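Local coordinates for protein 2-oxo-1,2-dihydroquinoline 8-monooxygenase, oxygenase component (Pseudomonas putida, PDB 1Z02) that probably hydroxylates 2-oxo-1,2-dihydroquinoline at carbon 8, as the trimeric oxygenase component of a Rieske non-haem iron monooxygenase, at residues A[383-388]-A[396-401]; A[217-222]-A[391-396]. All coordinates share one frame; numbering follows the deposited sequence.

Interaction 1 of 2, residues A[383-388]-A[396-401]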
ATOM      1  N   ASP A 383     -17.840   4.200  17.954  1.00  8.02           N
ATOM      2  CA  ASP A 383     -18.007   4.338  19.393  1.00 10.02           C
ATOM      3  C   ASP A 383     -17.939   5.789  19.836  1.00 10.80           C
ATOM      4  O   ASP A 383     -18.724   6.212  20.682  1.00 11.77           O
ATOM      5  CB  ASP A 383     -16.915   3.590  20.161  1.00 11.77           C
ATOM      6  CG  ASP A 383     -17.025   2.093  20.050  1.00 13.80           C
ATOM      7  OD1 ASP A 383     -16.123   1.422  20.579  1.00 13.56           O
ATOM      8  OD2 ASP A 383     -17.986   1.580  19.447  1.00 13.66           O
ATOM      9  N   ASP A 384     -16.996   6.540  19.266  1.00 10.08           N
ATOM     10  CA  ASP A 384     -16.774   7.940  19.647  1.00  9.65           C
ATOM     11  C   ASP A 384     -17.539   9.034  18.903  1.00 10.10           C
ATOM     12  O   ASP A 384     -17.469  10.209  19.282  1.00 10.35           O
ATOM     13  CB  ASP A 384     -15.278   8.257  19.588  1.00 10.09           C
ATOM     14  CG  ASP A 384     -14.477   7.477  20.618  1.00 11.86           C
ATOM     15  OD1 ASP A 384     -13.231   7.598  20.630  1.00 14.08           O
ATOM     16  OD2 ASP A 384     -15.097   6.742  21.415  1.00 13.67           O
ATOM     17  N   GLU A 385     -18.251   8.678  17.842  1.00  9.38           N
ATOM     18  CA  GLU A 385     -19.027   9.679  17.122  1.00  9.73           C
ATOM     19  C   GLU A 385     -20.002  10.288  18.142  1.00 11.23           C
ATOM     20  O   GLU A 385     -20.447   9.602  19.072  1.00 10.55           O
ATOM     21  CB  GLU A 385     -19.804   9.012  15.986  1.00 11.30           C
ATOM     22  CG  GLU A 385     -20.894   8.061  16.467  1.00  9.01           C
ATOM     23  CD  GLU A 385     -21.551   7.289  15.338  1.00 10.79           C
ATOM     24  OE1 GLU A 385     -21.440   7.715  14.159  1.00  8.43           O
ATOM     25  OE2 GLU A 385     -22.191   6.250  15.636  1.00  8.70           O
ATOM     26  N   GLN A 386     -20.320  11.571  18.001  1.00 10.51           N
ATOM     27  CA  GLN A 386     -21.268  12.194  18.926  1.00 10.40           C
ATOM     28  C   GLN A 386     -22.493  12.644  18.147  1.00  9.15           C
ATOM     29  O   GLN A 386     -22.563  13.771  17.670  1.00  8.66           O
ATOM     30  CB  GLN A 386     -20.610  13.367  19.663  1.00 11.04           C
ATOM     31  CG  GLN A 386     -19.441  12.898  20.522  1.00 12.57           C
ATOM     32  CD  GLN A 386     -18.957  13.929  21.517  1.00 14.26           C
ATOM     33  OE1 GLN A 386     -19.715  14.407  22.356  1.00 14.63           O
ATOM     34  NE2 GLN A 386     -17.683  14.263  21.439  1.00 14.40           N
ATOM     35  N   LEU A 387     -23.452  11.732  18.014  1.00  9.01           N
ATOM     36  CA  LEU A 387     -24.678  12.000  17.272  1.00  9.24           C
ATOM     37  C   LEU A 387     -25.629  12.903  18.041  1.00  9.34           C
ATOM     38  O   LEU A 387     -25.548  13.010  19.267  1.00 10.08           O
ATOM     39  CB  LEU A 387     -25.367  10.678  16.913  1.00  8.88           C
ATOM     40  CG  LEU A 387     -24.464   9.667  16.184  1.00 10.05           C
ATOM     41  CD1 LEU A 387     -25.269   8.414  15.814  1.00 11.65           C
ATOM     42  CD2 LEU A 387     -23.853  10.314  14.953  1.00 11.94           C
ATOM     43  N   VAL A 388     -26.540  13.545  17.313  1.00  9.77           N
ATOM     44  CA  VAL A 388     -27.496  14.460  17.924  1.00 10.73           C
ATOM     45  C   VAL A 388     -28.937  14.152  17.534  1.00 11.56           C
ATOM     46  O   VAL A 388     -29.214  13.141  16.891  1.00 10.93           O
ATOM     47  CB  VAL A 388     -27.166  15.911  17.545  1.00  9.55           C
ATOM     48  CG1 VAL A 388     -25.859  16.334  18.195  1.00  8.47           C
ATOM     49  CG2 VAL A 388     -27.051  16.030  16.036  1.00 11.19           C
ATOM     50  N   THR A 396     -32.134   5.018  13.579  1.00 12.32           N
ATOM     51  CA  THR A 396     -33.286   4.170  13.323  1.00 14.15           C
ATOM     52  C   THR A 396     -32.958   3.163  12.230  1.00 13.62           C
ATOM     53  O   THR A 396     -33.410   2.015  12.276  1.00 13.79           O
ATOM     54  CB  THR A 396     -34.501   5.000  12.888  1.00 14.64           C
ATOM     55  OG1 THR A 396     -34.835   5.922  13.927  1.00 14.36           O
ATOM     56  CG2 THR A 396     -35.701   4.096  12.615  1.00 16.06           C
ATOM     57  N   TRP A 397     -32.175   3.594  11.242  1.00 11.72           N
ATOM     58  CA  TRP A 397     -31.792   2.706  10.151  1.00 11.30           C
ATOM     59  C   TRP A 397     -30.836   1.630  10.655  1.00 10.29           C
ATOM     60  O   TRP A 397     -30.985   0.456  10.316  1.00 12.13           O
ATOM     61  CB  TRP A 397     -31.168   3.518   9.005  1.00 10.83           C
ATOM     62  CG  TRP A 397     -30.109   2.792   8.207  1.00  8.28           C
ATOM     63  CD1 TRP A 397     -28.764   3.034   8.221  1.00  9.47           C
ATOM     64  CD2 TRP A 397     -30.310   1.701   7.302  1.00  8.72           C
ATOM     65  NE1 TRP A 397     -28.114   2.160   7.381  1.00  7.69           N
ATOM     66  CE2 TRP A 397     -29.038   1.329   6.805  1.00  6.87           C
ATOM     67  CE3 TRP A 397     -31.441   0.999   6.861  1.00  6.14           C
ATOM     68  CZ2 TRP A 397     -28.865   0.283   5.895  1.00  5.95           C
ATOM     69  CZ3 TRP A 397     -31.269  -0.042   5.956  1.00  6.83           C
ATOM     70  CH2 TRP A 397     -29.986  -0.388   5.483  1.00  4.69           C
ATOM     71  N   ARG A 398     -29.872   2.021  11.485  1.00 10.15           N
ATOM     72  CA  ARG A 398     -28.917   1.057  12.019  1.00 12.19           C
ATOM     73  C   ARG A 398     -29.622  -0.013  12.839  1.00 11.76           C
ATOM     74  O   ARG A 398     -29.296  -1.193  12.736  1.00 12.00           O
ATOM     75  CB  ARG A 398     -27.862   1.756  12.881  1.00 11.07           C
ATOM     76  CG  ARG A 398     -26.944   2.698  12.107  1.00 12.49           C
ATOM     77  CD  ARG A 398     -25.840   3.187  13.007  1.00  8.12           C
ATOM     78  NE  ARG A 398     -25.087   4.290  12.424  1.00  9.95           N
ATOM     79  CZ  ARG A 398     -24.228   5.038  13.116  1.00  7.37           C
ATOM     80  NH1 ARG A 398     -23.573   6.031  12.533  1.00  7.35           N
ATOM     81  NH2 ARG A 398     -24.032   4.790  14.404  1.00  7.79           N
ATOM     82  N   LYS A 399     -30.593   0.395  13.649  1.00 12.55           N
ATOM     83  CA  LYS A 399     -31.326  -0.554  14.471  1.00 12.12           C
ATOM     84  C   LYS A 399     -32.120  -1.555  13.640  1.00 12.45           C
ATOM     85  O   LYS A 399     -32.058  -2.754  13.890  1.00 12.98           O
ATOM     86  CB  LYS A 399     -32.282   0.182  15.407  1.00 15.42           C
ATOM     87  CG  LYS A 399     -31.610   0.969  16.506  1.00 15.41           C
ATOM     88  CD  LYS A 399     -32.653   1.528  17.449  1.00 18.72           C
ATOM     89  CE  LYS A 399     -32.029   2.364  18.546  1.00 21.73           C
ATOM     90  NZ  LYS A 399     -33.064   2.813  19.522  1.00 22.22           N
ATOM     91  N   LEU A 400     -32.871  -1.069  12.657  1.00 11.59           N
ATOM     92  CA  LEU A 400     -33.672  -1.958  11.830  1.00 10.80           C
ATOM     93  C   LEU A 400     -32.782  -2.861  10.982  1.00 10.44           C
ATOM     94  O   LEU A 400     -33.122  -4.009  10.724  1.00 10.93           O
ATOM     95  CB  LEU A 400     -34.631  -1.149  10.943  1.00 10.86           C
ATOM     96  CG  LEU A 400     -34.157  -0.480   9.646  1.00 13.00           C
ATOM     97  CD1 LEU A 400     -34.224  -1.459   8.482  1.00 11.47           C
ATOM     98  CD2 LEU A 400     -35.046   0.706   9.359  1.00 15.52           C
ATOM     99  N   ALA A 401     -31.640  -2.345  10.548  1.00 10.43           N
ATOM    100  CA  ALA A 401     -30.721  -3.145   9.739  1.00 11.61           C
ATOM    101  C   ALA A 401     -30.149  -4.271  10.604  1.00 11.14           C
ATOM    102  O   ALA A 401     -29.976  -5.402  10.144  1.00 11.84           O
ATOM    103  CB  ALA A 401     -29.600  -2.268   9.204  1.00  9.62           C
TER
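E385 and R398 reach for each other from opposite directions and meet end-on, the carboxylate and guanidinium planes only 10° apart. R398 offers its two terminal nitrogens, one to each oxygen: NH2 bonds OE2 of E385 at 2.7 Å, and NH1 bonds OE1 of E385 at 3.2 Å. Both hydrogen bonds are nearly straight, with N-H...O angles of 173° and 176°. Each oxygen receives its donor through the syn lone pair, the geometry of a bidentate salt bridge. Arginine suits the helix side because its chain, extended from CG to NE, spans the distance from helix 392-404 to the loop that follows helix 380-384; glutamate, extended beyond CG, supplies the matching length. L387 adds an apolar neighbour, CD1 lying 4.1 Å from NH2 of R398 and oblique to the guanidinium. Both charged groups have further partners: Y376 OH bonds OE1 of E385, E214 salt-bridges NE of R398, and R87 of the second subunit comes close, its ion pair with E385 long and weak. Carboxylates thus engage all three nitrogens of R398, which should limit rotation of the guanidinium, and the buried negative charge of E385 probably helps this interface tolerate two neighbouring arginines.

Interaction 2 of 2, residues A[217-222]-A[391-396]. With FE (Fe (III) ion), chain G.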
ATOM      1  N   PHE A 217     -29.241   9.269   2.685  1.00 15.55           N
ATOM      2  CA  PHE A 217     -30.538   9.723   3.180  1.00 15.13           C
ATOM      3  C   PHE A 217     -30.446  10.729   4.321  1.00 14.73           C
ATOM      4  O   PHE A 217     -31.397  10.900   5.079  1.00 14.49           O
ATOM      5  CB  PHE A 217     -31.409   8.522   3.586  1.00 13.80           C
ATOM      6  CG  PHE A 217     -30.864   7.714   4.734  1.00 14.80           C
ATOM      7  CD1 PHE A 217     -31.211   8.022   6.052  1.00 13.16           C
ATOM      8  CD2 PHE A 217     -30.033   6.618   4.490  1.00 13.63           C
ATOM      9  CE1 PHE A 217     -30.739   7.254   7.110  1.00 14.41           C
ATOM     10  CE2 PHE A 217     -29.551   5.837   5.537  1.00 13.57           C
ATOM     11  CZ  PHE A 217     -29.906   6.153   6.853  1.00 13.84           C
ATOM     12  N   ASP A 218     -29.303  11.404   4.420  1.00 14.91           N
ATOM     13  CA  ASP A 218     -29.097  12.422   5.447  1.00 16.63           C
ATOM     14  C   ASP A 218     -29.997  13.620   5.117  1.00 19.74           C
ATOM     15  O   ASP A 218     -30.007  14.099   3.980  1.00 20.10           O
ATOM     16  CB  ASP A 218     -27.635  12.866   5.462  1.00 16.86           C
ATOM     17  CG  ASP A 218     -27.357  13.876   6.545  1.00 16.97           C
ATOM     18  OD1 ASP A 218     -27.084  13.463   7.686  1.00 16.73           O
ATOM     19  OD2 ASP A 218     -27.439  15.086   6.257  1.00 18.94           O
ATOM     20  N   ASN A 219     -30.743  14.109   6.109  1.00 22.45           N
ATOM     21  CA  ASN A 219     -31.656  15.222   5.881  1.00 25.43           C
ATOM     22  C   ASN A 219     -31.076  16.597   6.134  1.00 26.67           C
ATOM     23  O   ASN A 219     -31.618  17.580   5.644  1.00 30.21           O
ATOM     24  CB  ASN A 219     -32.913  15.068   6.742  1.00 25.39           C
ATOM     25  CG  ASN A 219     -33.539  13.701   6.608  1.00 27.00           C
ATOM     26  OD1 ASN A 219     -33.743  13.207   5.501  1.00 29.60           O
ATOM     27  ND2 ASN A 219     -33.856  13.081   7.736  1.00 26.66           N
ATOM     28  N   ALA A 220     -29.976  16.687   6.871  1.00 27.48           N
ATOM     29  CA  ALA A 220     -29.431  18.001   7.190  1.00 27.73           C
ATOM     30  C   ALA A 220     -27.978  18.282   6.786  1.00 26.66           C
ATOM     31  O   ALA A 220     -27.090  18.227   7.629  1.00 27.60           O
ATOM     32  CB  ALA A 220     -29.609  18.249   8.683  1.00 27.07           C
ATOM     33  N   HIS A 221     -27.729  18.587   5.510  1.00 25.68           N
ATOM     34  CA  HIS A 221     -26.369  18.920   5.072  1.00 23.19           C
ATOM     35  C   HIS A 221     -26.372  19.905   3.914  1.00 22.76           C
ATOM     36  O   HIS A 221     -25.862  19.628   2.823  1.00 22.57           O
ATOM     37  CB  HIS A 221     -25.552  17.663   4.727  1.00 21.47           C
ATOM     38  CG  HIS A 221     -26.119  16.828   3.621  1.00 20.22           C
ATOM     39  ND1 HIS A 221     -27.284  16.100   3.751  1.00 19.30           N
ATOM     40  CD2 HIS A 221     -25.645  16.554   2.384  1.00 18.51           C
ATOM     41  CE1 HIS A 221     -27.498  15.411   2.645  1.00 18.53           C
ATOM     42  NE2 HIS A 221     -26.517  15.669   1.801  1.00 17.83           N
ATOM     43  N   ILE A 222     -26.942  21.077   4.175  1.00 21.04           N
ATOM     44  CA  ILE A 222     -27.029  22.132   3.166  1.00 20.45           C
ATOM     45  C   ILE A 222     -25.657  22.646   2.700  1.00 18.91           C
ATOM     46  O   ILE A 222     -25.434  22.871   1.510  1.00 16.14           O
ATOM     47  CB  ILE A 222     -27.847  23.340   3.695  1.00 23.73           C
ATOM     48  CG1 ILE A 222     -27.875  24.471   2.664  1.00 22.81           C
ATOM     49  CG2 ILE A 222     -27.274  23.837   5.033  1.00 23.74           C
ATOM     50  CD1 ILE A 222     -28.688  25.708   3.110  1.00 27.23           C
ATOM     51  N   ASP A 391     -29.932  12.900  14.215  1.00 13.42           N
ATOM     52  CA  ASP A 391     -29.395  11.589  13.893  1.00 13.34           C
ATOM     53  C   ASP A 391     -30.356  10.466  14.228  1.00 14.00           C
ATOM     54  O   ASP A 391     -29.989   9.297  14.226  1.00 14.01           O
ATOM     55  CB  ASP A 391     -28.052  11.395  14.593  1.00 10.99           C
ATOM     56  CG  ASP A 391     -26.963  12.248  13.973  1.00 11.10           C
ATOM     57  OD1 ASP A 391     -26.175  12.875  14.713  1.00 11.57           O
ATOM     58  OD2 ASP A 391     -26.902  12.282  12.725  1.00 11.11           O
ATOM     59  N   ILE A 392     -31.603  10.817  14.509  1.00 15.30           N
ATOM     60  CA  ILE A 392     -32.586   9.794  14.796  1.00 16.02           C
ATOM     61  C   ILE A 392     -32.815   8.993  13.516  1.00 16.58           C
ATOM     62  O   ILE A 392     -33.272   7.843  13.557  1.00 15.51           O
ATOM     63  CB  ILE A 392     -33.927  10.393  15.248  1.00 16.82           C
ATOM     64  CG1 ILE A 392     -34.933   9.264  15.437  1.00 17.44           C
ATOM     65  CG2 ILE A 392     -34.442  11.379  14.214  1.00 15.66           C
ATOM     66  CD1 ILE A 392     -35.768   9.393  16.634  1.00 20.70           C
ATOM     67  N   SER A 393     -32.505   9.609  12.379  1.00 17.06           N
ATOM     68  CA  SER A 393     -32.664   8.952  11.089  1.00 17.61           C
ATOM     69  C   SER A 393     -31.677   7.805  10.949  1.00 15.55           C
ATOM     70  O   SER A 393     -32.077   6.642  10.876  1.00 15.96           O
ATOM     71  CB  SER A 393     -32.435   9.938   9.940  1.00 21.18           C
ATOM     72  OG  SER A 393     -33.432  10.932   9.907  1.00 26.98           O
ATOM     73  N   PRO A 394     -30.370   8.115  10.910  1.00 13.90           N
ATOM     74  CA  PRO A 394     -29.412   7.018  10.770  1.00 13.19           C
ATOM     75  C   PRO A 394     -29.495   5.977  11.886  1.00 12.37           C
ATOM     76  O   PRO A 394     -29.339   4.783  11.626  1.00 11.53           O
ATOM     77  CB  PRO A 394     -28.055   7.736  10.704  1.00 12.06           C
ATOM     78  CG  PRO A 394     -28.292   9.015  11.462  1.00 12.53           C
ATOM     79  CD  PRO A 394     -29.679   9.416  11.035  1.00 13.47           C
ATOM     80  N   ILE A 395     -29.742   6.413  13.117  1.00 12.85           N
ATOM     81  CA  ILE A 395     -29.837   5.477  14.236  1.00 12.02           C
ATOM     82  C   ILE A 395     -30.988   4.498  14.006  1.00 12.42           C
ATOM     83  O   ILE A 395     -30.835   3.288  14.190  1.00 11.35           O
ATOM     84  CB  ILE A 395     -30.030   6.226  15.575  1.00 14.82           C
ATOM     85  CG1 ILE A 395     -28.765   7.038  15.895  1.00 14.12           C
ATOM     86  CG2 ILE A 395     -30.346   5.237  16.696  1.00 11.89           C
ATOM     87  CD1 ILE A 395     -28.865   7.890  17.138  1.00 15.68           C
ATOM     88  N   THR A 396     -32.134   5.018  13.579  1.00 12.32           N
ATOM     89  CA  THR A 396     -33.286   4.170  13.323  1.00 14.15           C
ATOM     90  C   THR A 396     -32.958   3.163  12.230  1.00 13.62           C
ATOM     91  O   THR A 396     -33.410   2.015  12.276  1.00 13.79           O
ATOM     92  CB  THR A 396     -34.501   5.000  12.888  1.00 14.64           C
ATOM     93  OG1 THR A 396     -34.835   5.922  13.927  1.00 14.36           O
ATOM     94  CG2 THR A 396     -35.701   4.096  12.615  1.00 16.06           C
TER
HETATM   95 FE    FE G 501     -26.203  15.076  -0.276  1.00 14.77          FE
HETATM   96  O   HOH W   1     -30.846  12.957   8.960  1.00 26.08           O
HETATM   97  O   HOH W   2     -28.414  14.439  -0.584  1.00 20.63           O
HETATM   98  O   HOH W   3     -26.590  12.856  -0.317  1.00 31.32           O
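F217 has CG between the backbone N and the carbonyl carbon (chi1 64°), which brings the rim of its ring against P394, while S393 has OG anti to its carbonyl carbon (chi1 -66°), which places the hydroxyl beside the loop 217-222. The phenyl ring arrives edge first: CE1 of F217 lies 3.9 Å from CA of P394, and the carbonyl carbon of S393 also sits near the ring plane. A flat aromatic rim fits well against the compact first turn of helix 392-404, where proline is suited because the early positions of a helix need no N-H donor. Beside this apolar patch water 1 accepts from the backbone N of N219 at 3.1 Å and makes a weak bond to OG of S393, a small hydroxyl that can face a solvent molecule within a buried contact. The loop belongs to the catalytic domain of a Rieske oxygenase, whose mononuclear iron is held by two histidines and one carboxylate: NE2 of H221 binds the iron at 2.2 Å, H225 and D365 complete the protein ligands, and waters 2 and 3 also bind the metal. D218 belongs to the second shell, its OD2 accepting from ND1 of H221 at 2.7 Å in a bent, weak bond. The other carboxylate oxygen, OD1 of D218, is hydrogen-bonded to H108 of the second subunit, a ligand of that subunit's [2Fe-2S] cluster.

The two contacts lie with their centres 10 Å apart and share helix 392-404: interaction 2 uses its start, interaction 1 the turns that follow, with T396 common to both. Along the chain the order is 217-222, 383-388, 391-396, 396-401, so the iron-bearing loop comes from far earlier while the other three segments follow one another closely. They also touch directly, W397 CD1 lying 3.6 Å from F217 CZ and I395 packing on L387. The loop leading into helix 392-404 and the iron-bearing loop 217-222 both meet the second subunit near its cluster ligands H86 and H108, consistent with electron transfer between neighbouring subunits, as in this family.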